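Side-chain contacts in beta-porphyranase A (Bacteroides plebeius, PDB 4AW7), which hydrolyses the sulfated red-algal polysaccharide porphyran at the linkages between beta-D-galactopyranose and alpha-L-galactopyranose-6-sulfate, releasing mostly disaccharides: residues Ser295-Phe300 with Lys359-Leu364; Leu304-Asp309 with Gln383-Lys388; Gly86-Met91 with Val120-Ala125; Gln112-Gly117 with Val168-Ser173. One frame throughout, in Å; residues are numbered along the deposited sequence.

Contact 1. Residues Ser295-Phe300 with Lys359-Leu364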
loop_
_atom_site.group_PDB
_atom_site.type_symbol
_atom_site.label_atom_id
_atom_site.label_comp_id
_atom_site.label_asym_id
_atom_site.label_seq_id
_atom_site.Cartn_x
_atom_site.Cartn_y
_atom_site.Cartn_z
ATOM N N SER A 295 -4.090 -14.209 -0.308
ATOM C CA SER A 295 -5.273 -13.555 -0.857
ATOM C C SER A 295 -5.246 -12.068 -0.510
ATOM O O SER A 295 -5.613 -11.239 -1.331
ATOM C CB SER A 295 -6.594 -14.229 -0.466
ATOM O OG SER A 295 -6.680 -14.339 0.899
ATOM N N SER A 296 -4.776 -11.716 0.696
ATOM C CA SER A 296 -4.640 -10.325 1.114
ATOM C C SER A 296 -3.622 -9.615 0.252
ATOM O O SER A 296 -3.826 -8.463 -0.126
ATOM C CB SER A 296 -4.204 -10.211 2.580
ATOM O OG SER A 296 -5.190 -10.743 3.426
ATOM N N PHE A 297 -2.489 -10.248 -0.057
ATOM C CA PHE A 297 -1.527 -9.617 -0.957
ATOM C C PHE A 297 -2.243 -9.165 -2.226
ATOM O O PHE A 297 -2.088 -8.023 -2.682
ATOM C CB PHE A 297 -0.373 -10.521 -1.353
ATOM C CG PHE A 297 0.492 -11.044 -0.224
ATOM C CD1 PHE A 297 0.652 -10.400 0.988
ATOM C CD2 PHE A 297 1.202 -12.198 -0.432
ATOM C CE1 PHE A 297 1.439 -10.947 2.002
ATOM C CE2 PHE A 297 1.998 -12.714 0.551
ATOM C CZ PHE A 297 2.101 -12.117 1.777
ATOM N N ASN A 298 -2.994 -10.064 -2.855
ATOM C CA ASN A 298 -3.721 -9.707 -4.066
ATOM C C ASN A 298 -4.753 -8.613 -3.849
ATOM O O ASN A 298 -4.866 -7.663 -4.633
ATOM C CB ASN A 298 -4.328 -10.948 -4.694
ATOM C CG ASN A 298 -3.321 -11.758 -5.505
ATOM O OD1 ASN A 298 -2.472 -11.185 -6.188
ATOM N ND2 ASN A 298 -3.424 -13.100 -5.428
ATOM N N HIS A 299 -5.542 -8.713 -2.777
ATOM C CA HIS A 299 -6.582 -7.709 -2.607
ATOM C C HIS A 299 -6.025 -6.296 -2.422
ATOM O O HIS A 299 -6.574 -5.307 -2.936
ATOM C CB HIS A 299 -7.483 -8.033 -1.413
ATOM C CG HIS A 299 -8.280 -9.290 -1.550
ATOM N ND1 HIS A 299 -8.937 -9.655 -2.704
ATOM C CD2 HIS A 299 -8.576 -10.236 -0.638
ATOM C CE1 HIS A 299 -9.590 -10.784 -2.487
ATOM N NE2 HIS A 299 -9.391 -11.156 -1.240
ATOM N N PHE A 300 -4.929 -6.168 -1.687
ATOM C CA PHE A 300 -4.298 -4.879 -1.485
ATOM C C PHE A 300 -3.551 -4.400 -2.741
ATOM O O PHE A 300 -3.493 -3.212 -3.007
ATOM C CB PHE A 300 -3.297 -4.891 -0.322
ATOM C CG PHE A 300 -3.941 -4.933 1.041
ATOM C CD1 PHE A 300 -4.796 -3.914 1.494
ATOM C CD2 PHE A 300 -3.676 -5.974 1.899
ATOM C CE1 PHE A 300 -5.328 -3.973 2.738
ATOM C CE2 PHE A 300 -4.209 -6.032 3.180
ATOM C CZ PHE A 300 -5.070 -5.051 3.609
ATOM N N LYS A 359 5.137 -18.764 -2.959
ATOM C CA LYS A 359 5.723 -18.568 -4.263
ATOM C C LYS A 359 4.676 -18.302 -5.339
ATOM O O LYS A 359 4.968 -17.607 -6.309
ATOM C CB LYS A 359 6.580 -19.790 -4.673
ATOM C CG LYS A 359 5.761 -21.039 -5.024
ATOM C CD LYS A 359 6.602 -22.322 -5.103
ATOM C CE LYS A 359 5.744 -23.477 -5.554
ATOM N NZ LYS A 359 6.476 -24.795 -5.505
ATOM N N TYR A 360 3.476 -18.867 -5.191
ATOM C CA TYR A 360 2.458 -18.734 -6.241
ATOM C C TYR A 360 1.956 -17.305 -6.387
ATOM O O TYR A 360 1.501 -16.959 -7.466
ATOM C CB TYR A 360 1.286 -19.697 -6.033
ATOM C CG TYR A 360 1.669 -21.146 -6.249
ATOM C CD1 TYR A 360 2.162 -21.562 -7.481
ATOM C CD2 TYR A 360 1.485 -22.111 -5.266
ATOM C CE1 TYR A 360 2.513 -22.894 -7.725
ATOM C CE2 TYR A 360 1.826 -23.459 -5.499
ATOM C CZ TYR A 360 2.361 -23.818 -6.720
ATOM O OH TYR A 360 2.696 -25.137 -6.920
ATOM N N PHE A 361 2.059 -16.473 -5.356
ATOM C CA PHE A 361 1.746 -15.066 -5.546
ATOM C C PHE A 361 2.644 -14.465 -6.606
ATOM O O PHE A 361 2.207 -13.746 -7.502
ATOM C CB PHE A 361 1.909 -14.292 -4.224
ATOM C CG PHE A 361 1.796 -12.804 -4.390
ATOM C CD1 PHE A 361 0.589 -12.192 -4.667
ATOM C CD2 PHE A 361 2.908 -12.012 -4.249
ATOM C CE1 PHE A 361 0.518 -10.826 -4.852
ATOM C CE2 PHE A 361 2.855 -10.632 -4.447
ATOM C CZ PHE A 361 1.635 -10.029 -4.730
ATOM N N PHE A 362 3.940 -14.771 -6.510
ATOM C CA PHE A 362 4.908 -14.268 -7.466
ATOM C C PHE A 362 4.797 -14.971 -8.830
ATOM O O PHE A 362 4.990 -14.356 -9.871
ATOM C CB PHE A 362 6.294 -14.310 -6.867
ATOM C CG PHE A 362 6.401 -13.478 -5.603
ATOM C CD1 PHE A 362 6.471 -12.112 -5.679
ATOM C CD2 PHE A 362 6.395 -14.073 -4.364
ATOM C CE1 PHE A 362 6.545 -11.351 -4.546
ATOM C CE2 PHE A 362 6.494 -13.306 -3.214
ATOM C CZ PHE A 362 6.578 -11.936 -3.313
ATOM N N GLU A 363 4.460 -16.251 -8.834
ATOM C CA GLU A 363 4.217 -16.951 -10.108
ATOM C C GLU A 363 3.071 -16.277 -10.877
ATOM O O GLU A 363 3.180 -16.021 -12.077
ATOM C CB GLU A 363 3.893 -18.419 -9.865
ATOM C CG GLU A 363 3.896 -19.225 -11.173
ATOM C CD GLU A 363 5.332 -19.383 -11.719
ATOM O OE1 GLU A 363 6.140 -19.878 -10.983
ATOM O OE2 GLU A 363 5.682 -18.988 -12.873
ATOM N N LEU A 364 1.999 -15.936 -10.164
ATOM C CA LEU A 364 0.829 -15.364 -10.790
ATOM C C LEU A 364 1.188 -14.081 -11.558
ATOM O O LEU A 364 0.634 -13.815 -12.634
ATOM C CB LEU A 364 -0.216 -15.033 -9.701
ATOM C CG LEU A 364 -1.485 -14.301 -10.087
ATOM C CD1 LEU A 364 -2.322 -15.203 -11.017
ATOM C CD2 LEU A 364 -2.283 -13.885 -8.869
#
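Phe361 crosses between segments 359-364 and 295-300, whose axes come within 10.5 Å, and ends against Phe297 and Asn298. Its CG stands anti to the backbone N (chi1 172°), which carries the ring out toward helix 293-305. Followed outward, the side chain first meets Phe297 at CG, which lies 4.0 Å from Phe297 CD2; CD2 on the same flank has that carbon near it too. On the other flank CD1 and CE1 run beside Asn298, whose OD1 comes to the ring edge, 3.3 Å from Phe361 CE1. The amide oxygen there faces the slightly positive rim of C-H bonds, while its hydrogen bond proper comes from the indole NE1 of Trp365. Farther out, CE1 and CZ lie under Phe297 CB, which sits over one face of the ring as a CH-pi donor, 3.6 Å from Phe361 CE1. The two rings make a T-shaped pair, the edge of Phe297 turned to the face of Phe361 with planes 65° apart. Leu364, one turn on, adds its CD2 at 3.7 Å from Asn298 ND2. Replacing Phe361 with an alanine is likely to open a gap between the helices and deprive the Phe297 edge of the face it packs on. A large flat side chain suits this buried place because one ring can meet both Phe297, over a face, and Asn298, at an edge. Around this contact, Asn298 and Leu364 also touch strand 454-462, Leu364 reaches strand 433-441, and Phe362 leans on helix 54-63.

Contact 2. Residues Leu304-Asp309 with Gln383-Lys388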
loop_
_atom_site.group_PDB
_atom_site.type_symbol
_atom_site.label_atom_id
_atom_site.label_comp_id
_atom_site.label_asym_id
_atom_site.label_seq_id
_atom_site.Cartn_x
_atom_site.Cartn_y
_atom_site.Cartn_z
ATOM N N LEU A 304 -3.041 -0.553 -4.505
ATOM C CA LEU A 304 -1.743 0.105 -4.541
ATOM C C LEU A 304 -1.250 0.335 -5.960
ATOM O O LEU A 304 -0.573 1.330 -6.215
ATOM C CB LEU A 304 -0.730 -0.678 -3.701
ATOM C CG LEU A 304 -1.104 -0.897 -2.242
ATOM C CD1 LEU A 304 -0.023 -1.650 -1.501
ATOM C CD2 LEU A 304 -1.489 0.410 -1.545
ATOM N N MET A 305 -1.595 -0.530 -6.922
ATOM C CA MET A 305 -1.280 -0.275 -8.326
ATOM C C MET A 305 -1.881 1.029 -8.819
ATOM O O MET A 305 -1.247 1.784 -9.566
ATOM C CB MET A 305 -1.733 -1.445 -9.200
ATOM C CG MET A 305 -0.772 -2.636 -9.094
ATOM S SD MET A 305 -1.413 -4.022 -10.046
ATOM C CE MET A 305 0.036 -5.037 -10.144
ATOM N N GLU A 306 -3.105 1.319 -8.372
ATOM C CA GLU A 306 -3.806 2.550 -8.734
ATOM C C GLU A 306 -3.242 3.782 -8.035
ATOM O O GLU A 306 -3.711 4.895 -8.328
ATOM C CB GLU A 306 -5.280 2.415 -8.413
ATOM C CG GLU A 306 -6.030 1.541 -9.400
ATOM C CD GLU A 306 -6.101 2.168 -10.788
ATOM O OE1 GLU A 306 -6.642 3.280 -10.905
ATOM O OE2 GLU A 306 -5.628 1.574 -11.769
ATOM N N ARG A 307 -2.224 3.636 -7.211
ATOM C CA ARG A 307 -1.562 4.739 -6.542
ATOM C C ARG A 307 -0.092 4.899 -6.980
ATOM O O ARG A 307 0.692 5.579 -6.312
ATOM C CB ARG A 307 -1.632 4.595 -5.025
ATOM C CG ARG A 307 -3.047 4.504 -4.490
ATOM C CD ARG A 307 -3.047 4.544 -2.999
ATOM N NE ARG A 307 -4.385 4.312 -2.460
ATOM C CZ ARG A 307 -5.223 5.226 -1.970
ATOM N NH1 ARG A 307 -4.868 6.495 -1.847
ATOM N NH2 ARG A 307 -6.419 4.834 -1.560
ATOM N N GLN A 308 0.304 4.249 -8.079
ATOM C CA GLN A 308 1.737 4.176 -8.396
ATOM C C GLN A 308 2.416 5.546 -8.453
ATOM O O GLN A 308 3.575 5.694 -8.062
ATOM C CB GLN A 308 1.969 3.426 -9.706
ATOM C CG GLN A 308 3.423 3.044 -9.905
ATOM C CD GLN A 308 3.665 2.444 -11.259
ATOM O OE1 GLN A 308 3.195 1.340 -11.561
ATOM N NE2 GLN A 308 4.431 3.154 -12.096
ATOM N N ASP A 309 1.711 6.536 -8.980
ATOM C CA ASP A 309 2.222 7.885 -9.111
ATOM C C ASP A 309 2.413 8.596 -7.794
ATOM O O ASP A 309 3.065 9.652 -7.763
ATOM C CB ASP A 309 1.340 8.740 -10.032
ATOM C CG ASP A 309 -0.111 8.794 -9.643
ATOM O OD1 ASP A 309 -0.648 7.866 -9.034
ATOM O OD2 ASP A 309 -0.766 9.800 -10.014
ATOM N N GLN A 383 -11.884 -5.870 -8.980
ATOM C CA GLN A 383 -10.750 -4.991 -9.266
ATOM C C GLN A 383 -10.088 -5.471 -10.547
ATOM O O GLN A 383 -9.925 -6.669 -10.745
ATOM C CB GLN A 383 -9.722 -5.012 -8.100
ATOM C CG GLN A 383 -10.356 -4.869 -6.709
ATOM C CD GLN A 383 -9.318 -4.566 -5.626
ATOM O OE1 GLN A 383 -8.995 -3.402 -5.364
ATOM N NE2 GLN A 383 -8.723 -5.622 -5.057
ATOM N N VAL A 384 -9.709 -4.530 -11.409
ATOM C CA VAL A 384 -9.186 -4.840 -12.726
ATOM C C VAL A 384 -7.936 -4.044 -13.026
ATOM O O VAL A 384 -7.819 -2.888 -12.646
ATOM C CB VAL A 384 -10.244 -4.594 -13.815
ATOM C CG1 VAL A 384 -11.421 -5.541 -13.610
ATOM C CG2 VAL A 384 -10.680 -3.121 -13.822
ATOM N N GLN A 385 -6.998 -4.682 -13.719
ATOM C CA GLN A 385 -5.792 -4.048 -14.221
ATOM C C GLN A 385 -5.496 -4.578 -15.603
ATOM O O GLN A 385 -5.846 -5.718 -15.917
ATOM C CB GLN A 385 -4.591 -4.328 -13.305
ATOM C CG GLN A 385 -4.683 -3.689 -11.954
ATOM C CD GLN A 385 -4.470 -2.188 -11.975
ATOM O OE1 GLN A 385 -3.549 -1.713 -12.625
ATOM N NE2 GLN A 385 -5.279 -1.441 -11.243
ATOM N N ALA A 386 -4.847 -3.783 -16.435
ATOM C CA ALA A 386 -4.353 -4.275 -17.726
ATOM C C ALA A 386 -3.107 -3.525 -18.122
ATOM O O ALA A 386 -2.995 -2.316 -17.916
ATOM C CB ALA A 386 -5.425 -4.111 -18.815
ATOM N N PHE A 387 -2.182 -4.249 -18.733
ATOM C CA PHE A 387 -0.874 -3.729 -19.170
ATOM C C PHE A 387 -0.509 -4.336 -20.499
ATOM O O PHE A 387 -0.784 -5.510 -20.765
ATOM C CB PHE A 387 0.250 -4.057 -18.159
ATOM C CG PHE A 387 -0.111 -3.769 -16.738
ATOM C CD1 PHE A 387 0.042 -2.496 -16.222
ATOM C CD2 PHE A 387 -0.634 -4.759 -15.912
ATOM C CE1 PHE A 387 -0.303 -2.203 -14.894
ATOM C CE2 PHE A 387 -0.988 -4.483 -14.608
ATOM C CZ PHE A 387 -0.821 -3.214 -14.095
ATOM N N LYS A 388 0.149 -3.526 -21.332
ATOM C CA LYS A 388 0.603 -3.969 -22.651
ATOM C C LYS A 388 2.098 -3.716 -22.765
ATOM O O LYS A 388 2.560 -2.582 -22.645
ATOM C CB LYS A 388 -0.146 -3.227 -23.741
ATOM C CG LYS A 388 0.181 -3.674 -25.162
ATOM C CD LYS A 388 -0.526 -2.776 -26.275
ATOM C CE LYS A 388 -0.248 -3.293 -27.705
ATOM N NZ LYS A 388 1.194 -3.206 -28.109
HETATM O O HOH W 1 -2.974 0.885 -12.128
HETATM O O HOH W 2 -6.914 -0.257 -13.303
#
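Gln385 NE2 donates to Glu306 OE2 over 3.1 Å, the one direct hydrogen bond between the two segments. The carboxylate oxygen is approached on its anti side, with carboxylate and amide planes 51° apart, and the N-H points at it moderately straight (153°). Beside this polar pair, Met305 crosses the glutamine stem, its SD 3.8 Å from Gln385 CG. The bend of Gln385 at chi2 (-73°) turns the amide toward Glu306 while CG lies against the sulfur. The same sulfur lies at the edge of the Phe387 ring, 4.2 Å from Phe387 CZ, a Met-aromatic contact that suits a long, flexible, polarisable side chain. Here the C-terminal end of helix 293-305, where a type I turn runs from Met305 to Gln308, meets strand 382-389 of the large mixed sheet, part of the beta-sandwich that packs beside the catalytic barrel. Gln385 and Phe387, two apart on that strand, therefore turn the same way. Two waters fill in: one donates to Glu306 OE2 at 2.7 Å and to the Val384 carbonyl, and another lies between Glu306 OE2 and Gln385 OE1. Farther out, Arg30 forms a salt bridge with Glu306 OE1, and backbone bonds to Ala396 and Tyr394 hold Gln385 and Phe387 in the sheet.

Contact 3. Residues Gly86-Met91 with Val120-Ala125; sequences GKYPQM and VQAAGA
The segment Gly86-Met91 runs as an irregular, largely extended chain past the first turns of helix 120-132, and Tyr88 is the residue that turns its side chain to the helix. With CG anti to its carbonyl carbon (chi1 -53°), the ring reaches the backbone of Ala122 and Ala123 with its CE2, CZ and OH side. Tyr88 CE2 lies 3.7 Å from Ala123 CA and about as far from the Ala122 carbonyl oxygen, both met obliquely. The phenol oxygen goes farthest, passing alongside the methyl of Ala123 with Tyr88 OH 3.4 Å from Ala123 CB. Ala122 contributes its methyl more loosely, its CB 4.4 Å from Tyr88 CE2. Alanines suit these two positions because a short side chain lets the ring come down to the helix backbone itself. Gly86 also packs on the tyrosine: its carbonyl carbon stands 3.6 Å above one face of the ring, and its phi of 72° is readily adopted by a glycine. Beyond the two segments, Trp126 of the same helix stacks with the Tyr88 ring, and Tyr75 and Ala78 of helix 74-82 touch it. A serine at Tyr88 would probably leave the Trp126 ring without its stacking partner and open a gap above Ala122 and Ala123. Because the segments meet through ring carbons, the phenol oxygen, methyls and main chain, without a hydrogen bond between them, this contact rests mainly on shape and dispersion, and it packs the loop that follows the helix of substrate-binding Lys81 against helix 120-132.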
loop_
_atom_site.group_PDB
_atom_site.type_symbol
_atom_site.label_atom_id
_atom_site.label_comp_id
_atom_site.label_asym_id
_atom_site.label_seq_id
_atom_site.Cartn_x
_atom_site.Cartn_y
_atom_site.Cartn_z
ATOM N N GLY A 86 21.299 6.317 22.956
ATOM C CA GLY A 86 21.572 7.712 22.829
ATOM C C GLY A 86 23.024 8.121 22.875
ATOM O O GLY A 86 23.284 9.335 22.955
ATOM N N LYS A 87 23.919 7.142 22.843
ATOM C CA LYS A 87 25.359 7.405 22.804
ATOM C C LYS A 87 25.931 6.765 21.533
ATOM O O LYS A 87 25.747 5.567 21.288
ATOM C CB LYS A 87 26.003 6.819 24.045
ATOM C CG LYS A 87 25.429 7.319 25.382
ATOM C CD LYS A 87 26.066 8.602 25.934
ATOM C CE LYS A 87 25.356 9.867 25.470
ATOM N NZ LYS A 87 25.233 10.871 26.573
ATOM N N TYR A 88 26.665 7.565 20.755
ATOM C CA TYR A 88 27.060 7.189 19.390
ATOM C C TYR A 88 28.584 7.122 19.260
ATOM O O TYR A 88 29.310 7.916 19.891
ATOM C CB TYR A 88 26.414 8.153 18.385
ATOM C CG TYR A 88 24.933 8.213 18.639
ATOM C CD1 TYR A 88 24.138 7.086 18.460
ATOM C CD2 TYR A 88 24.337 9.357 19.117
ATOM C CE1 TYR A 88 22.779 7.099 18.763
ATOM C CE2 TYR A 88 22.981 9.396 19.380
ATOM C CZ TYR A 88 22.204 8.234 19.230
ATOM O OH TYR A 88 20.846 8.262 19.529
ATOM N N PRO A 89 29.070 6.107 18.528
ATOM C CA PRO A 89 30.521 5.929 18.335
ATOM C C PRO A 89 31.005 6.897 17.267
ATOM O O PRO A 89 30.226 7.671 16.733
ATOM C CB PRO A 89 30.621 4.493 17.872
ATOM C CG PRO A 89 29.364 4.364 16.979
ATOM C CD PRO A 89 28.292 5.112 17.770
ATOM N N GLN A 90 32.316 6.924 16.994
ATOM C CA GLN A 90 32.787 7.678 15.833
ATOM C C GLN A 90 32.748 6.760 14.610
ATOM O O GLN A 90 33.097 5.585 14.675
ATOM C CB GLN A 90 34.205 8.258 16.023
ATOM C CG GLN A 90 34.517 8.828 17.419
ATOM C CD GLN A 90 34.076 10.268 17.605
ATOM O OE1 GLN A 90 34.734 11.202 17.124
ATOM N NE2 GLN A 90 32.972 10.463 18.329
ATOM N N MET A 91 32.294 7.305 13.500
ATOM C CA MET A 91 32.209 6.570 12.258
ATOM C C MET A 91 33.569 6.723 11.549
ATOM O O MET A 91 34.094 7.842 11.478
ATOM C CB MET A 91 31.047 7.172 11.458
ATOM C CG MET A 91 30.455 6.312 10.416
ATOM S SD MET A 91 29.868 4.756 11.010
ATOM C CE MET A 91 29.637 3.945 9.421
ATOM N N VAL A 120 17.775 14.323 21.050
ATOM C CA VAL A 120 17.149 14.127 19.762
ATOM C C VAL A 120 17.976 14.736 18.610
ATOM O O VAL A 120 18.074 14.166 17.529
ATOM C CB VAL A 120 15.735 14.763 19.797
ATOM C CG1 VAL A 120 15.139 14.794 18.491
ATOM C CG2 VAL A 120 14.797 14.012 20.773
ATOM N N GLN A 121 18.587 15.894 18.844
ATOM C CA GLN A 121 19.440 16.487 17.815
ATOM C C GLN A 121 20.676 15.607 17.556
ATOM O O GLN A 121 21.003 15.340 16.401
ATOM C CB GLN A 121 19.776 17.956 18.174
ATOM C CG GLN A 121 18.521 18.892 18.023
ATOM C CD GLN A 121 17.956 18.903 16.545
ATOM O OE1 GLN A 121 18.728 19.094 15.662
ATOM N NE2 GLN A 121 16.669 18.663 16.306
ATOM N N ALA A 122 21.297 15.058 18.595
ATOM C CA ALA A 122 22.428 14.160 18.431
ATOM C C ALA A 122 21.994 12.873 17.713
ATOM O O ALA A 122 22.766 12.312 16.932
ATOM C CB ALA A 122 23.146 13.822 19.764
ATOM N N ALA A 123 20.820 12.357 18.045
ATOM C CA ALA A 123 20.326 11.144 17.400
ATOM C C ALA A 123 20.192 11.392 15.898
ATOM O O ALA A 123 20.604 10.556 15.094
ATOM C CB ALA A 123 18.986 10.712 18.030
ATOM N N GLY A 124 19.610 12.523 15.535
ATOM C CA GLY A 124 19.452 12.882 14.135
ATOM C C GLY A 124 20.790 13.074 13.443
ATOM O O GLY A 124 21.031 12.590 12.313
ATOM N N ALA A 125 21.699 13.791 14.105
ATOM C CA ALA A 125 23.047 13.970 13.555
ATOM C C ALA A 125 23.735 12.649 13.313
ATOM O O ALA A 125 24.429 12.475 12.303
ATOM C CB ALA A 125 23.897 14.864 14.499
#

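Contact 4. Residues Gln112-Gly117 with Val168-Ser173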
loop_
_atom_site.group_PDB
_atom_site.type_symbol
_atom_site.label_atom_id
_atom_site.label_comp_id
_atom_site.label_asym_id
_atom_site.label_seq_id
_atom_site.Cartn_x
_atom_site.Cartn_y
_atom_site.Cartn_z
ATOM N N GLN A 112 16.887 0.255 23.628
ATOM C CA GLN A 112 18.265 0.358 23.146
ATOM C C GLN A 112 18.454 1.408 22.084
ATOM O O GLN A 112 19.576 1.843 21.823
ATOM C CB GLN A 112 18.742 -1.009 22.612
ATOM C CG GLN A 112 18.926 -2.100 23.695
ATOM C CD GLN A 112 17.669 -2.814 24.135
ATOM O OE1 GLN A 112 16.648 -2.756 23.475
ATOM N NE2 GLN A 112 17.738 -3.490 25.275
ATOM N N HIS A 113 17.338 1.830 21.473
ATOM C CA HIS A 113 17.342 2.749 20.363
ATOM C C HIS A 113 16.796 4.118 20.672
ATOM O O HIS A 113 17.275 5.102 20.152
ATOM C CB HIS A 113 16.598 2.135 19.168
ATOM C CG HIS A 113 17.152 0.817 18.735
ATOM N ND1 HIS A 113 16.412 -0.100 18.021
ATOM C CD2 HIS A 113 18.377 0.258 18.918
ATOM C CE1 HIS A 113 17.167 -1.164 17.785
ATOM N NE2 HIS A 113 18.354 -0.982 18.337
ATOM N N ILE A 114 15.702 4.172 21.439
ATOM C CA ILE A 114 15.103 5.425 21.858
ATOM C C ILE A 114 14.723 5.271 23.343
ATOM O O ILE A 114 14.412 4.173 23.781
ATOM C CB ILE A 114 13.901 5.846 20.997
ATOM C CG1 ILE A 114 13.465 7.291 21.290
ATOM C CG2 ILE A 114 12.732 4.847 21.134
ATOM C CD1 ILE A 114 12.402 7.840 20.340
ATOM N N GLN A 115 14.839 6.349 24.114
ATOM C CA GLN A 115 14.535 6.305 25.545
ATOM C C GLN A 115 14.306 7.720 26.007
ATOM O O GLN A 115 14.767 8.677 25.402
ATOM C CB GLN A 115 15.699 5.640 26.313
ATOM C CG GLN A 115 15.558 5.518 27.834
ATOM C CD GLN A 115 14.332 4.753 28.253
ATOM O OE1 GLN A 115 13.211 5.248 28.103
ATOM N NE2 GLN A 115 14.527 3.550 28.814
ATOM N N GLY A 116 13.573 7.864 27.106
ATOM C CA GLY A 116 13.440 9.177 27.725
ATOM C C GLY A 116 14.808 9.788 27.974
ATOM O O GLY A 116 15.753 9.096 28.340
ATOM N N GLY A 117 14.883 11.083 27.741
ATOM C CA GLY A 117 16.105 11.829 28.011
ATOM C C GLY A 117 17.083 11.861 26.866
ATOM O O GLY A 117 18.087 12.559 26.922
ATOM N N VAL A 168 8.098 11.161 17.494
ATOM C CA VAL A 168 7.924 12.027 16.342
ATOM C C VAL A 168 9.096 13.001 16.210
ATOM O O VAL A 168 9.578 13.253 15.107
ATOM C CB VAL A 168 6.568 12.737 16.359
ATOM C CG1 VAL A 168 6.419 13.726 15.202
ATOM C CG2 VAL A 168 5.421 11.691 16.311
ATOM N N ASP A 169 9.585 13.552 17.338
ATOM C CA ASP A 169 10.728 14.449 17.307
ATOM C C ASP A 169 11.996 13.735 16.810
ATOM O O ASP A 169 12.828 14.337 16.134
ATOM C CB ASP A 169 10.949 15.047 18.698
ATOM C CG ASP A 169 9.926 16.076 19.078
ATOM O OD1 ASP A 169 9.199 16.610 18.210
ATOM O OD2 ASP A 169 9.861 16.389 20.309
ATOM N N PHE A 170 12.136 12.466 17.161
ATOM C CA PHE A 170 13.235 11.605 16.700
ATOM C C PHE A 170 13.154 11.505 15.174
ATOM O O PHE A 170 14.140 11.786 14.470
ATOM C CB PHE A 170 13.080 10.264 17.417
ATOM C CG PHE A 170 14.158 9.230 17.202
ATOM C CD1 PHE A 170 15.259 9.165 18.020
ATOM C CD2 PHE A 170 13.985 8.221 16.263
ATOM C CE1 PHE A 170 16.181 8.153 17.895
ATOM C CE2 PHE A 170 14.874 7.202 16.144
ATOM C CZ PHE A 170 16.003 7.170 16.946
ATOM N N TYR A 171 11.982 11.145 14.660
ATOM C CA TYR A 171 11.784 11.133 13.209
ATOM C C TYR A 171 12.149 12.478 12.548
ATOM O O TYR A 171 12.858 12.536 11.527
ATOM C CB TYR A 171 10.333 10.800 12.853
ATOM C CG TYR A 171 10.011 9.343 12.593
ATOM C CD1 TYR A 171 10.089 8.819 11.315
ATOM C CD2 TYR A 171 9.548 8.484 13.590
ATOM C CE1 TYR A 171 9.800 7.516 11.048
ATOM C CE2 TYR A 171 9.222 7.163 13.321
ATOM C CZ TYR A 171 9.335 6.679 12.024
ATOM O OH TYR A 171 9.023 5.392 11.653
ATOM N N ALA A 172 11.647 13.573 13.120
ATOM C CA ALA A 172 11.843 14.892 12.534
ATOM C C ALA A 172 13.314 15.247 12.471
ATOM O O ALA A 172 13.797 15.739 11.447
ATOM C CB ALA A 172 11.083 15.968 13.342
ATOM N N SER A 173 14.035 14.986 13.557
ATOM C CA SER A 173 15.438 15.289 13.600
ATOM C C SER A 173 16.214 14.513 12.543
ATOM O O SER A 173 17.135 15.008 11.896
ATOM C CB SER A 173 15.986 15.013 15.005
ATOM O OG SER A 173 17.369 15.282 15.016
#
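Ile114 and Phe170 join a loop on the catalytic barrel to its outer helical layer. The parallel strands and surrounding helices form a beta/alpha-barrel, the catalytic fold of this glycosidase; the loop follows strand 104-106, and Phe170 stands on helix 160-179. The apolar part of the contact is a CH-pi interaction. Ile114 CD1 lies over one face of the Phe170 ring, 4.2 Å from the Phe170 ring centroid and 28° off the ring normal, nearer the root of the ring than its tip. Ile114 CD1 is 3.9 Å from Phe170 CG, with Phe170 CD1 about as near. Isoleucine suits this place because its longer branch runs extended, CG1 anti to the backbone N (chi1 -169°) and chi2 near 180°, and delivers a methyl to the ring across the 8.3 Å between Ile114 CA and Phe170 CA. Phenylalanine offers a broad apolar face inside a buried layer, where Tyr75 and Ala123 also touch it. The carbonyl oxygen of His113 adds to the packing, approaching the far end of the ring obliquely, 3.9 Å from Phe170 CE1. The hydrogen bonds lie within the loop and around it. The imidazole of His113 leads away from the helix and gives its ND1 to a hydrogen bond with the carbonyl of His108, a substrate-binding residue. Further along, both ends of the Gln115 amide bond to main chain, NE2 to the carbonyl of Gly155 and OE1 to the N of Thr157. That same oxygen takes the N-H of Gly116, with Gly116 N 2.8 Å from Gln115 OE1, in the carbonyl plane and on a lone pair.

Contacts 3 and 4 come first along the chain, their segments alternating, and contacts 1 and 2 follow, interleaved in the same way. The later pair shares helix 293-305, with centres 15 Å apart, and the His299 carbonyl probably accepts a hydrogen bond from Gln383 NE2; together they fasten that barrel helix to the large mixed sheet and to helix 359-365. The earlier pair, with centres 11 Å apart, joins helices 120-132 and 160-179 through a probable bond between Val120 O and Ser173 OG. Some 36 to 42 Å separates the centres of the two groups, so packing of helix 293-305 lies far from packing of the loops against helices 120-132 and 160-179.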